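Uncharacterized protein AF_1796 (Archaeoglobus fulgidus, PDB 1VIM) is of unknown function, but as a SIS-family protein of the PHI subfamily it probably binds a sugar phosphate or similar carbohydrate derivative and may act as an isomerase. Local coordinates at residues I50-A55 / V76-E81; L119-G124 / K132-V137; G56-I61 / T160-T165; E35-M40 / V136-K141. All coordinates share one frame; numbering follows the deposited sequence.

Interaction 1. Residues I50-A55 / V76-E81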
loop_
_atom_site.group_PDB
_atom_site.type_symbol
_atom_site.label_atom_id
_atom_site.label_comp_id
_atom_site.label_asym_id
_atom_site.label_seq_id
_atom_site.Cartn_x
_atom_site.Cartn_y
_atom_site.Cartn_z
ATOM N N ILE A 50 -2.532 1.507 19.530
ATOM C CA ILE A 50 -1.320 0.803 19.161
ATOM C C ILE A 50 -0.983 1.194 17.734
ATOM O O ILE A 50 -1.846 1.196 16.852
ATOM C CB ILE A 50 -1.515 -0.735 19.262
ATOM C CG1 ILE A 50 -1.961 -1.107 20.685
ATOM C CG2 ILE A 50 -0.232 -1.471 18.853
ATOM C CD1 ILE A 50 -3.219 -1.935 20.726
ATOM N N PHE A 51 0.288 1.529 17.530
ATOM C CA PHE A 51 0.793 1.816 16.204
ATOM C C PHE A 51 1.842 0.773 15.885
ATOM O O PHE A 51 2.619 0.392 16.791
ATOM C CB PHE A 51 1.439 3.202 16.171
ATOM C CG PHE A 51 0.465 4.357 16.308
ATOM C CD1 PHE A 51 -0.245 4.589 17.492
ATOM C CD2 PHE A 51 0.292 5.258 15.259
ATOM C CE1 PHE A 51 -1.133 5.659 17.594
ATOM C CE2 PHE A 51 -0.560 6.342 15.372
ATOM C CZ PHE A 51 -1.286 6.535 16.516
ATOM N N VAL A 52 1.907 0.313 14.632
ATOM C CA VAL A 52 2.916 -0.691 14.263
ATOM C C VAL A 52 3.763 -0.210 13.101
ATOM O O VAL A 52 3.284 0.557 12.237
ATOM C CB VAL A 52 2.314 -2.063 13.921
ATOM C CG1 VAL A 52 1.387 -2.524 15.034
ATOM C CG2 VAL A 52 1.627 -2.021 12.561
ATOM N N ILE A 53 5.023 -0.654 13.060
ATOM C CA ILE A 53 5.895 -0.295 11.937
ATOM C C ILE A 53 6.919 -1.375 11.677
ATOM O O ILE A 53 7.476 -1.947 12.620
ATOM C CB ILE A 53 6.600 1.073 12.153
ATOM C CG1 ILE A 53 7.431 1.454 10.911
ATOM C CG2 ILE A 53 7.501 1.049 13.405
ATOM C CD1 ILE A 53 7.968 2.848 10.954
ATOM N N GLY A 54 7.168 -1.647 10.395
ATOM C CA GLY A 54 8.365 -2.346 9.947
ATOM C C GLY A 54 8.653 -1.926 8.530
ATOM O O GLY A 54 7.771 -1.369 7.870
ATOM N N ALA A 55 9.884 -2.154 8.089
ATOM C CA ALA A 55 10.256 -1.853 6.714
ATOM C C ALA A 55 10.251 -3.123 5.894
ATOM O O ALA A 55 10.532 -4.194 6.396
ATOM C CB ALA A 55 11.637 -1.247 6.670
ATOM N N VAL A 76 -5.942 0.275 16.562
ATOM C CA VAL A 76 -4.607 0.001 16.040
ATOM C C VAL A 76 -4.432 0.649 14.672
ATOM O O VAL A 76 -5.370 0.757 13.895
ATOM C CB VAL A 76 -4.321 -1.528 16.004
ATOM C CG1 VAL A 76 -5.359 -2.269 15.205
ATOM C CG2 VAL A 76 -2.910 -1.853 15.539
ATOM N N TYR A 77 -3.193 1.033 14.383
ATOM C CA TYR A 77 -2.842 1.683 13.109
ATOM C C TYR A 77 -1.490 1.212 12.660
ATOM O O TYR A 77 -0.651 0.811 13.461
ATOM C CB TYR A 77 -2.767 3.200 13.277
ATOM C CG TYR A 77 -3.979 3.787 13.918
ATOM C CD1 TYR A 77 -5.154 3.955 13.203
ATOM C CD2 TYR A 77 -3.936 4.180 15.273
ATOM C CE1 TYR A 77 -6.310 4.529 13.888
ATOM C CE2 TYR A 77 -5.026 4.720 15.905
ATOM C CZ TYR A 77 -6.171 4.869 15.234
ATOM O OH TYR A 77 -7.173 5.474 15.996
ATOM N N VAL A 78 -1.274 1.358 11.356
ATOM C CA VAL A 78 0.045 1.128 10.757
ATOM C C VAL A 78 0.671 2.484 10.430
ATOM O O VAL A 78 0.061 3.318 9.730
ATOM C CB VAL A 78 -0.107 0.343 9.452
ATOM C CG1 VAL A 78 1.270 0.087 8.802
ATOM C CG2 VAL A 78 -0.807 -0.966 9.703
ATOM N N VAL A 79 1.897 2.708 10.897
ATOM C CA VAL A 79 2.571 3.982 10.631
ATOM C C VAL A 79 2.679 4.223 9.138
ATOM O O VAL A 79 3.026 3.317 8.378
ATOM C CB VAL A 79 3.980 4.048 11.292
ATOM C CG1 VAL A 79 4.725 5.329 10.876
ATOM C CG2 VAL A 79 3.863 3.959 12.800
ATOM N N GLY A 80 2.333 5.442 8.727
ATOM C CA GLY A 80 2.413 5.829 7.321
ATOM C C GLY A 80 1.180 5.569 6.481
ATOM O O GLY A 80 1.097 6.073 5.358
ATOM N N GLU A 81 0.225 4.826 7.018
ATOM C CA GLU A 81 -0.969 4.492 6.267
ATOM C C GLU A 81 -2.053 5.564 6.338
ATOM O O GLU A 81 -2.018 6.499 7.150
ATOM C CB GLU A 81 -1.471 3.078 6.639
ATOM C CG GLU A 81 -0.520 1.982 6.195
ATOM C CD GLU A 81 -0.425 1.832 4.713
ATOM O OE1 GLU A 81 -1.330 2.324 3.977
ATOM O OE2 GLU A 81 0.584 1.226 4.307
#
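Strands 50-53 and 76-78 are the two ends of a beta-alpha-beta unit, joined through helix 56-71 and lying parallel, side by side, at one edge of the SIS-domain sheet. Three backbone bonds stitch them: Tyr77 N to Ile50 O (2.8 Å), Val52 N to Tyr77 O (2.9 Å) and, straightest at 173°, Val79 N to Val52 O. On one face, with CG of Phe51 anti to its carbonyl carbon (chi1 -69°), the Phe51 ring leans on Tyr77, whose CD2 sits above the ring face, offset toward the rim, 3.8 Å from CZ; the two rings are inclined by 50°. Ile50, Val52, Val76 and Val78 share the other face: Val52 and Val76 lie against helix 56-71, Val78 meets Thr82 of a neighbouring subunit, and CG2 of Val52 meets CG2 of Val78 at 3.9 Å. Beta-branched Val52 and Val76 suit an extended backbone and bring no polar atoms to the helix. Past the strand, Val79 turns to strand 50-53, its CG2 4.0 Å from Ile53 CB. Gly80, at positive phi, then serves the type II turn from Val78 to Glu81. Backbone bonds thus fix the register, while the side chains meet carbon on carbon, away from the Tyr77 hydroxyl.

Interaction 2. Residues L119-G124 / K132-V137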
loop_
_atom_site.group_PDB
_atom_site.type_symbol
_atom_site.label_atom_id
_atom_site.label_comp_id
_atom_site.label_asym_id
_atom_site.label_seq_id
_atom_site.Cartn_x
_atom_site.Cartn_y
_atom_site.Cartn_z
ATOM N N LEU A 119 7.418 2.181 23.480
ATOM C CA LEU A 119 7.947 1.430 22.351
ATOM C C LEU A 119 8.222 -0.007 22.759
ATOM O O LEU A 119 8.874 -0.258 23.785
ATOM C CB LEU A 119 9.240 2.089 21.848
ATOM C CG LEU A 119 10.056 1.366 20.770
ATOM C CD1 LEU A 119 9.285 1.270 19.430
ATOM C CD2 LEU A 119 11.421 2.064 20.539
ATOM N N VAL A 120 7.680 -0.935 21.982
ATOM C CA VAL A 120 8.035 -2.335 22.049
ATOM C C VAL A 120 8.874 -2.642 20.836
ATOM O O VAL A 120 8.436 -2.406 19.701
ATOM C CB VAL A 120 6.806 -3.260 22.050
ATOM C CG1 VAL A 120 7.227 -4.717 22.048
ATOM C CG2 VAL A 120 5.874 -2.938 23.209
ATOM N N ALA A 121 10.069 -3.194 21.059
ATOM C CA ALA A 121 10.933 -3.606 19.957
ATOM C C ALA A 121 10.848 -5.105 19.807
ATOM O O ALA A 121 11.150 -5.827 20.741
ATOM C CB ALA A 121 12.383 -3.154 20.201
ATOM N N VAL A 122 10.439 -5.571 18.626
ATOM C CA VAL A 122 10.468 -6.992 18.280
ATOM C C VAL A 122 11.682 -7.161 17.378
ATOM O O VAL A 122 11.669 -6.728 16.220
ATOM C CB VAL A 122 9.183 -7.459 17.573
ATOM C CG1 VAL A 122 9.283 -8.935 17.228
ATOM C CG2 VAL A 122 7.955 -7.167 18.430
ATOM N N THR A 123 12.717 -7.777 17.928
ATOM C CA THR A 123 14.041 -7.741 17.310
ATOM C C THR A 123 14.863 -8.948 17.710
ATOM O O THR A 123 14.590 -9.562 18.746
ATOM C CB THR A 123 14.768 -6.401 17.696
ATOM O OG1 THR A 123 16.069 -6.326 17.080
ATOM C CG2 THR A 123 15.040 -6.285 19.214
ATOM N N GLY A 124 15.886 -9.267 16.911
ATOM C CA GLY A 124 16.796 -10.337 17.258
ATOM C C GLY A 124 17.983 -9.853 18.070
ATOM O O GLY A 124 18.772 -10.679 18.541
ATOM N N LYS A 132 17.615 -0.341 22.483
ATOM C CA LYS A 132 18.040 0.621 23.505
ATOM C C LYS A 132 17.017 1.699 23.788
ATOM O O LYS A 132 16.989 2.240 24.891
ATOM C CB LYS A 132 19.406 1.239 23.168
ATOM C CG LYS A 132 20.543 0.233 23.221
ATOM C CD LYS A 132 21.891 0.894 22.989
ATOM C CE LYS A 132 22.092 1.270 21.546
ATOM N NZ LYS A 132 23.424 1.924 21.349
ATOM N N MET A 133 16.166 2.013 22.812
ATOM C CA MET A 133 15.101 2.993 22.974
ATOM C C MET A 133 13.820 2.419 23.578
ATOM O O MET A 133 12.930 3.177 23.961
ATOM C CB MET A 133 14.722 3.578 21.600
ATOM C CG MET A 133 15.687 4.632 21.094
ATOM S SD MET A 133 15.068 5.422 19.593
ATOM C CE MET A 133 15.264 4.129 18.472
ATOM N N ALA A 134 13.722 1.100 23.657
ATOM C CA ALA A 134 12.428 0.457 23.871
ATOM C C ALA A 134 12.083 0.325 25.330
ATOM O O ALA A 134 12.956 0.123 26.172
ATOM C CB ALA A 134 12.432 -0.914 23.251
ATOM N N ASP A 135 10.799 0.421 25.623
ATOM C CA ASP A 135 10.318 0.105 26.955
ATOM C C ASP A 135 10.297 -1.385 27.225
ATOM O O ASP A 135 10.507 -1.821 28.381
ATOM C CB ASP A 135 8.931 0.719 27.138
ATOM C CG ASP A 135 8.979 2.203 27.045
ATOM O OD1 ASP A 135 8.790 2.760 25.949
ATOM O OD2 ASP A 135 9.228 2.929 28.042
ATOM N N VAL A 136 10.023 -2.174 26.184
ATOM C CA VAL A 136 10.008 -3.626 26.252
ATOM C C VAL A 136 10.756 -4.110 25.023
ATOM O O VAL A 136 10.465 -3.682 23.887
ATOM C CB VAL A 136 8.564 -4.198 26.224
ATOM C CG1 VAL A 136 8.577 -5.695 26.116
ATOM C CG2 VAL A 136 7.786 -3.759 27.470
ATOM N N VAL A 137 11.748 -4.957 25.255
ATOM C CA VAL A 137 12.557 -5.540 24.192
ATOM C C VAL A 137 12.159 -7.006 24.098
ATOM O O VAL A 137 12.493 -7.806 24.987
ATOM C CB VAL A 137 14.059 -5.397 24.501
ATOM C CG1 VAL A 137 14.907 -6.058 23.419
ATOM C CG2 VAL A 137 14.412 -3.924 24.710
#
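Strand 118-123 runs parallel to strand 136-139, with Val120 beside Val136 and Ala121 beside Val137, and Ala121 N bonds to Val136 O at 2.9 Å. Leu119 O, at the entry to the second strand, receives two donors, Asp135 N at 2.7 Å and Val136 N at a longer 3.3 Å. The Asp135 side chain closes the same corner: CG lies anti to its carbonyl carbon (chi1 -63°), and OD1 takes Leu119 N at 2.9 Å on its anti side, 16° out of the carboxylate plane. Asp135 thus holds both backbone polar groups of Leu119, its short side chain letting OD1 turn back while its own N reaches Leu119 O; OD1 also salt-bridges Lys113. Leu119 sends its branch over the turn, CD2 resting 3.8 Å from Met133 CB and close to Ala134 CA. Small residues allow close approach next to it, Ala121 CB and Ala134 CB meeting at 3.8 Å. On the other face Val120 CG2 packs 4.2 Å from Val136 CB, beneath helix 34-46. Further on, Thr123 touches Val137 through its methyl alone, CG2 to CG1, while its hydroxyl bonds to Ser97. This is a parallel beta-alpha-beta unit of the SIS sheet, joined through the short helix 129-133.

Interaction 3. Residues G56-I61 / T160-T165; sequences GRSGYI and TMFELT
Arg57 and Glu163 face each other between the first turns of two nearly parallel helices, 7° apart in direction, whose short axes come no nearer than 10.1 Å. At that spacing the backbones hardly meet, and long side chains must span the gap. The tight part is a side-on salt bridge that converges on one oxygen: Glu163 OE1 accepts from Arg57 NE at 2.8 Å and from NH2 at 3.1 Å. The oxygen lies in the guanidinium plane, whereas NE approaches OE1 on its syn side, 23° out of the carboxylate plane. The bend at chi3 of Arg57 (54°) swings NE back toward the acid, and the chain of Glu163 is extended beyond CG to meet it. Ile61 packs beside the salt bridge, its CD1, in one of two modelled conformers, 3.6 Å from Glu163 CB.

The side near Ser58 is looser. Its hydroxyl comes only to 3.9 Å from Phe162 CE2, at the edge of that ring, and a water fills in, accepting from Ser58 N and donating to Glu163 OE2, each at 2.9 Å. Thr160 OG1, 3.9 Å from Arg57 NH2, is engaged by Pro157 O and by Arg68 of a neighbouring subunit. That subunit also binds the guanidinium: its Asp171 forms a salt bridge with Arg57 NH2, and its Ala64 O accepts from NH1. The strand-turn-helix that opens helix 56-71 carries a glycine pattern (Gly54, Gly56, Gly59) reminiscent of Rossmann-type loops, though no such role is established here; in this SIS fold its helix N-terminus is linked by charge to helix 160-181 at a subunit interface.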
loop_
_atom_site.group_PDB
_atom_site.type_symbol
_atom_site.label_atom_id
_atom_site.label_comp_id
_atom_site.label_asym_id
_atom_site.label_seq_id
_atom_site.Cartn_x
_atom_site.Cartn_y
_atom_site.Cartn_z
ATOM N N GLY A 56 9.921 -3.013 4.616
ATOM C CA GLY A 56 10.009 -4.175 3.728
ATOM C C GLY A 56 9.186 -5.353 4.226
ATOM O O GLY A 56 8.031 -5.220 4.635
ATOM N N ARG A 57 9.784 -6.543 4.199
ATOM C CA ARG A 57 9.086 -7.734 4.678
ATOM C C ARG A 57 8.672 -7.659 6.148
ATOM O O ARG A 57 7.595 -8.154 6.510
ATOM C CB ARG A 57 9.879 -8.997 4.360
ATOM C CG ARG A 57 9.645 -9.440 2.905
ATOM C CD ARG A 57 10.645 -10.430 2.346
ATOM N NE ARG A 57 10.761 -11.596 3.202
ATOM C CZ ARG A 57 10.543 -12.865 2.831
ATOM N NH1 ARG A 57 10.085 -13.173 1.619
ATOM N NH2 ARG A 57 10.747 -13.830 3.720
ATOM N N SER A 58 9.453 -6.988 6.992
ATOM C CA SER A 58 9.011 -6.794 8.378
ATOM C C SER A 58 7.799 -5.880 8.462
ATOM O O SER A 58 7.026 -5.980 9.424
ATOM C CB SER A 58 10.146 -6.274 9.242
ATOM O OG SER A 58 11.046 -7.355 9.515
ATOM N N GLY A 59 7.626 -4.984 7.487
ATOM C CA GLY A 59 6.404 -4.204 7.383
ATOM C C GLY A 59 5.186 -5.069 7.099
ATOM O O GLY A 59 4.103 -4.796 7.604
ATOM N N TYR A 60 5.348 -6.102 6.285
ATOM C CA TYR A 60 4.246 -7.015 6.010
ATOM C C TYR A 60 3.870 -7.812 7.248
ATOM O O TYR A 60 2.679 -8.073 7.476
ATOM C CB TYR A 60 4.550 -7.949 4.823
ATOM C CG TYR A 60 5.049 -7.225 3.590
ATOM C CD1 TYR A 60 4.595 -5.937 3.257
ATOM C CD2 TYR A 60 6.009 -7.827 2.781
ATOM C CE1 TYR A 60 5.104 -5.279 2.119
ATOM C CE2 TYR A 60 6.535 -7.172 1.665
ATOM C CZ TYR A 60 6.071 -5.923 1.351
ATOM O OH TYR A 60 6.627 -5.280 0.273
ATOM N N ILE A 61 4.862 -8.169 8.066
ATOM C CA ILE A 61 4.587 -8.837 9.332
ATOM C C ILE A 61 3.856 -7.884 10.282
ATOM O O ILE A 61 2.888 -8.273 10.947
ATOM C CB ILE A 61 5.918 -9.290 9.967
ATOM C CG1 ILE A 61 6.651 -10.282 9.070
ATOM C CG2 ILE A 61 5.687 -9.825 11.385
ATOM C CD1 ILE A 61 7.980 -10.620 9.555
ATOM N N THR A 160 15.364 -13.751 6.564
ATOM C CA THR A 160 14.190 -14.623 6.446
ATOM C C THR A 160 13.851 -15.357 7.729
ATOM O O THR A 160 12.683 -15.463 8.082
ATOM C CB THR A 160 14.472 -15.661 5.331
ATOM O OG1 THR A 160 14.446 -15.010 4.049
ATOM C CG2 THR A 160 13.378 -16.730 5.240
ATOM N N MET A 161 14.848 -15.923 8.394
ATOM C CA MET A 161 14.523 -16.681 9.598
ATOM C C MET A 161 13.965 -15.812 10.715
ATOM O O MET A 161 13.013 -16.216 11.372
ATOM C CB MET A 161 15.716 -17.490 10.088
ATOM C CG MET A 161 15.341 -18.649 11.008
ATOM S SD MET A 161 14.131 -19.840 10.325
ATOM C CE MET A 161 14.844 -20.015 8.641
ATOM N N PHE A 162 14.527 -14.626 10.919
ATOM C CA PHE A 162 13.931 -13.693 11.873
ATOM C C PHE A 162 12.469 -13.414 11.478
ATOM O O PHE A 162 11.562 -13.410 12.328
ATOM C CB PHE A 162 14.676 -12.345 11.926
ATOM C CG PHE A 162 13.889 -11.289 12.643
ATOM C CD1 PHE A 162 13.831 -11.305 14.041
ATOM C CD2 PHE A 162 13.141 -10.337 11.929
ATOM C CE1 PHE A 162 13.050 -10.368 14.735
ATOM C CE2 PHE A 162 12.355 -9.412 12.609
ATOM C CZ PHE A 162 12.310 -9.416 14.007
ATOM N N GLU A 163 12.217 -13.159 10.201
ATOM C CA GLU A 163 10.877 -12.744 9.785
ATOM C C GLU A 163 9.861 -13.848 10.023
ATOM O O GLU A 163 8.810 -13.610 10.596
ATOM C CB GLU A 163 10.891 -12.348 8.313
ATOM C CG GLU A 163 11.763 -11.123 8.083
ATOM C CD GLU A 163 12.058 -10.866 6.655
ATOM O OE1 GLU A 163 11.654 -11.678 5.807
ATOM O OE2 GLU A 163 12.746 -9.844 6.412
ATOM N N LEU A 164 10.203 -15.082 9.662
ATOM C CA LEU A 164 9.278 -16.192 9.916
ATOM C C LEU A 164 9.066 -16.410 11.404
ATOM O O LEU A 164 7.951 -16.650 11.852
ATOM C CB LEU A 164 9.837 -17.491 9.297
ATOM C CG LEU A 164 9.853 -17.538 7.791
ATOM C CD1 LEU A 164 10.524 -18.824 7.350
ATOM C CD2 LEU A 164 8.435 -17.396 7.236
ATOM N N THR A 165 10.131 -16.316 12.172
ATOM C CA THR A 165 10.006 -16.585 13.593
ATOM C C THR A 165 9.183 -15.480 14.261
ATOM O O THR A 165 8.367 -15.756 15.145
ATOM C CB THR A 165 11.400 -16.691 14.230
ATOM O OG1 THR A 165 12.158 -17.701 13.545
ATOM C CG2 THR A 165 11.307 -17.202 15.684
HETATM O O HOH W 1 12.287 -6.971 6.621
#

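Interaction 4. Residues E35-M40 / V136-K141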
loop_
_atom_site.group_PDB
_atom_site.type_symbol
_atom_site.label_atom_id
_atom_site.label_comp_id
_atom_site.label_asym_id
_atom_site.label_seq_id
_atom_site.Cartn_x
_atom_site.Cartn_y
_atom_site.Cartn_z
ATOM N N GLU A 35 8.246 -13.561 30.791
ATOM C CA GLU A 35 8.081 -12.319 31.552
ATOM C C GLU A 35 7.932 -11.162 30.558
ATOM O O GLU A 35 7.056 -10.299 30.687
ATOM C CB GLU A 35 9.306 -12.079 32.453
ATOM C CG GLU A 35 9.398 -12.982 33.671
ATOM C CD GLU A 35 10.700 -12.809 34.444
ATOM O OE1 GLU A 35 10.991 -11.678 34.895
ATOM O OE2 GLU A 35 11.438 -13.808 34.599
ATOM N N THR A 36 8.790 -11.161 29.541
ATOM C CA THR A 36 8.743 -10.125 28.535
ATOM C C THR A 36 7.451 -10.188 27.704
ATOM O O THR A 36 6.867 -9.164 27.393
ATOM C CB THR A 36 9.990 -10.200 27.646
ATOM O OG1 THR A 36 11.150 -10.149 28.497
ATOM C CG2 THR A 36 10.108 -8.955 26.849
ATOM N N VAL A 37 6.985 -11.388 27.389
ATOM C CA VAL A 37 5.706 -11.530 26.727
ATOM C C VAL A 37 4.621 -10.845 27.571
ATOM O O VAL A 37 3.822 -10.087 27.041
ATOM C CB VAL A 37 5.354 -13.005 26.513
ATOM C CG1 VAL A 37 3.899 -13.159 26.063
ATOM C CG2 VAL A 37 6.331 -13.639 25.505
ATOM N N GLY A 38 4.598 -11.107 28.879
ATOM C CA GLY A 38 3.620 -10.459 29.737
ATOM C C GLY A 38 3.698 -8.939 29.712
ATOM O O GLY A 38 2.654 -8.257 29.705
ATOM N N GLU A 39 4.924 -8.393 29.717
ATOM C CA GLU A 39 5.133 -6.934 29.689
ATOM C C GLU A 39 4.623 -6.348 28.369
ATOM O O GLU A 39 4.022 -5.266 28.333
ATOM C CB GLU A 39 6.614 -6.575 29.876
ATOM C CG GLU A 39 7.147 -6.876 31.269
ATOM C CD GLU A 39 8.662 -6.903 31.319
ATOM O OE1 GLU A 39 9.314 -6.589 30.291
ATOM O OE2 GLU A 39 9.207 -7.246 32.399
ATOM N N MET A 40 4.884 -7.060 27.276
ATOM C CA MET A 40 4.383 -6.626 25.964
ATOM C C MET A 40 2.857 -6.606 25.921
ATOM O O MET A 40 2.250 -5.627 25.474
ATOM C CB MET A 40 4.947 -7.519 24.846
ATOM C CG MET A 40 4.410 -7.181 23.462
ATOM S SD MET A 40 5.314 -8.084 22.192
ATOM C CE MET A 40 4.549 -7.408 20.693
ATOM N N VAL A 136 10.023 -2.174 26.184
ATOM C CA VAL A 136 10.008 -3.626 26.252
ATOM C C VAL A 136 10.756 -4.110 25.023
ATOM O O VAL A 136 10.465 -3.682 23.887
ATOM C CB VAL A 136 8.564 -4.198 26.224
ATOM C CG1 VAL A 136 8.577 -5.695 26.116
ATOM C CG2 VAL A 136 7.786 -3.759 27.470
ATOM N N VAL A 137 11.748 -4.957 25.255
ATOM C CA VAL A 137 12.557 -5.540 24.192
ATOM C C VAL A 137 12.159 -7.006 24.098
ATOM O O VAL A 137 12.493 -7.806 24.987
ATOM C CB VAL A 137 14.059 -5.397 24.501
ATOM C CG1 VAL A 137 14.907 -6.058 23.419
ATOM C CG2 VAL A 137 14.412 -3.924 24.710
ATOM N N MET A 138 11.401 -7.342 23.054
ATOM C CA MET A 138 10.911 -8.683 22.855
ATOM C C MET A 138 11.844 -9.393 21.889
ATOM O O MET A 138 11.813 -9.149 20.675
ATOM C CB MET A 138 9.461 -8.613 22.358
ATOM C CG MET A 138 8.768 -9.936 22.182
ATOM S SD MET A 138 8.411 -10.751 23.781
ATOM C CE MET A 138 9.363 -12.180 23.594
ATOM N N VAL A 139 12.741 -10.209 22.445
ATOM C CA VAL A 139 13.792 -10.804 21.640
ATOM C C VAL A 139 13.289 -12.042 20.946
ATOM O O VAL A 139 12.819 -12.989 21.574
ATOM C CB VAL A 139 15.020 -11.136 22.489
ATOM C CG1 VAL A 139 16.098 -11.748 21.610
ATOM C CG2 VAL A 139 15.538 -9.869 23.163
ATOM N N VAL A 140 13.337 -11.997 19.623
ATOM C CA VAL A 140 13.002 -13.121 18.771
ATOM C C VAL A 140 14.176 -13.257 17.833
ATOM O O VAL A 140 14.384 -12.404 16.984
ATOM C CB VAL A 140 11.682 -12.868 17.974
ATOM C CG1 VAL A 140 11.365 -14.035 17.105
ATOM C CG2 VAL A 140 10.502 -12.590 18.960
ATOM N N LYS A 141 14.982 -14.294 18.025
ATOM C CA LYS A 141 16.220 -14.465 17.226
ATOM C C LYS A 141 15.956 -14.903 15.810
ATOM O O LYS A 141 15.035 -15.676 15.559
ATOM C CB LYS A 141 17.098 -15.568 17.827
ATOM C CG LYS A 141 17.410 -15.420 19.279
ATOM C CD LYS A 141 18.230 -14.161 19.525
ATOM C CE LYS A 141 19.670 -14.328 19.088
ATOM N NZ LYS A 141 20.331 -13.016 18.788
#
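Thr36 and Val136 slide past each other in opposite directions where helix 34-46 lies across strand 136-139, the two short axes 8.3 Å apart and 129° in direction. The methyl of Thr36, CG2, is anti to its backbone N (chi1 -54° for OG1) and dips to the strand, 3.7 Å from Val136 CG1 and 3.2 Å from Val137 O. Threonine suits this border because its methyl faces the sheet while the residue remains partly exposed. The other branch of Val136, CG2, rests 3.9 Å from Glu39 CB, so an acidic residue contributes its aliphatic base here. Val136 thus straddles Thr36 and Glu39, one branch on each. The second cluster is built on sulfur. Met40 has an extended chain, and its SD meets Met138 CG at 3.9 Å, the two side chains crossing at about a right angle. Met138 instead folds at chi2 (70°) and chi3, which carries SD near Thr36 CG2 and CE to 3.9 Å from Val37 CG2. Flexible thioethers can mould themselves to an angled helix in this way. Helix 160-181 packs on the same group, its Leu173 against Met40 and Val37. This is helix-on-sheet packing of the layered alpha-beta-alpha SIS fold, placed over an outermost strand.

How the interactions relate
Interactions 1, 2 and 4 all involve the one parallel sheet. Interactions 1 and 2 are strand pairs at its two edges within the chain, with centres 15 Å apart; interaction 1 is the more buried, while interaction 2 has a charged, exposed corner. Interaction 4 shares Val136 and Val137 with interaction 2 and lays a helix over that end strand, replacing backbone bonds with apolar packing, and is likewise partly buried. Interaction 3 joins helices: it follows directly on strand 50-53 of interaction 1, is buried, and yet relies on a salt bridge and water, in keeping with its place at a subunit interface. Phe162 links it to interactions 2 and 4, touching Val122 and Val140.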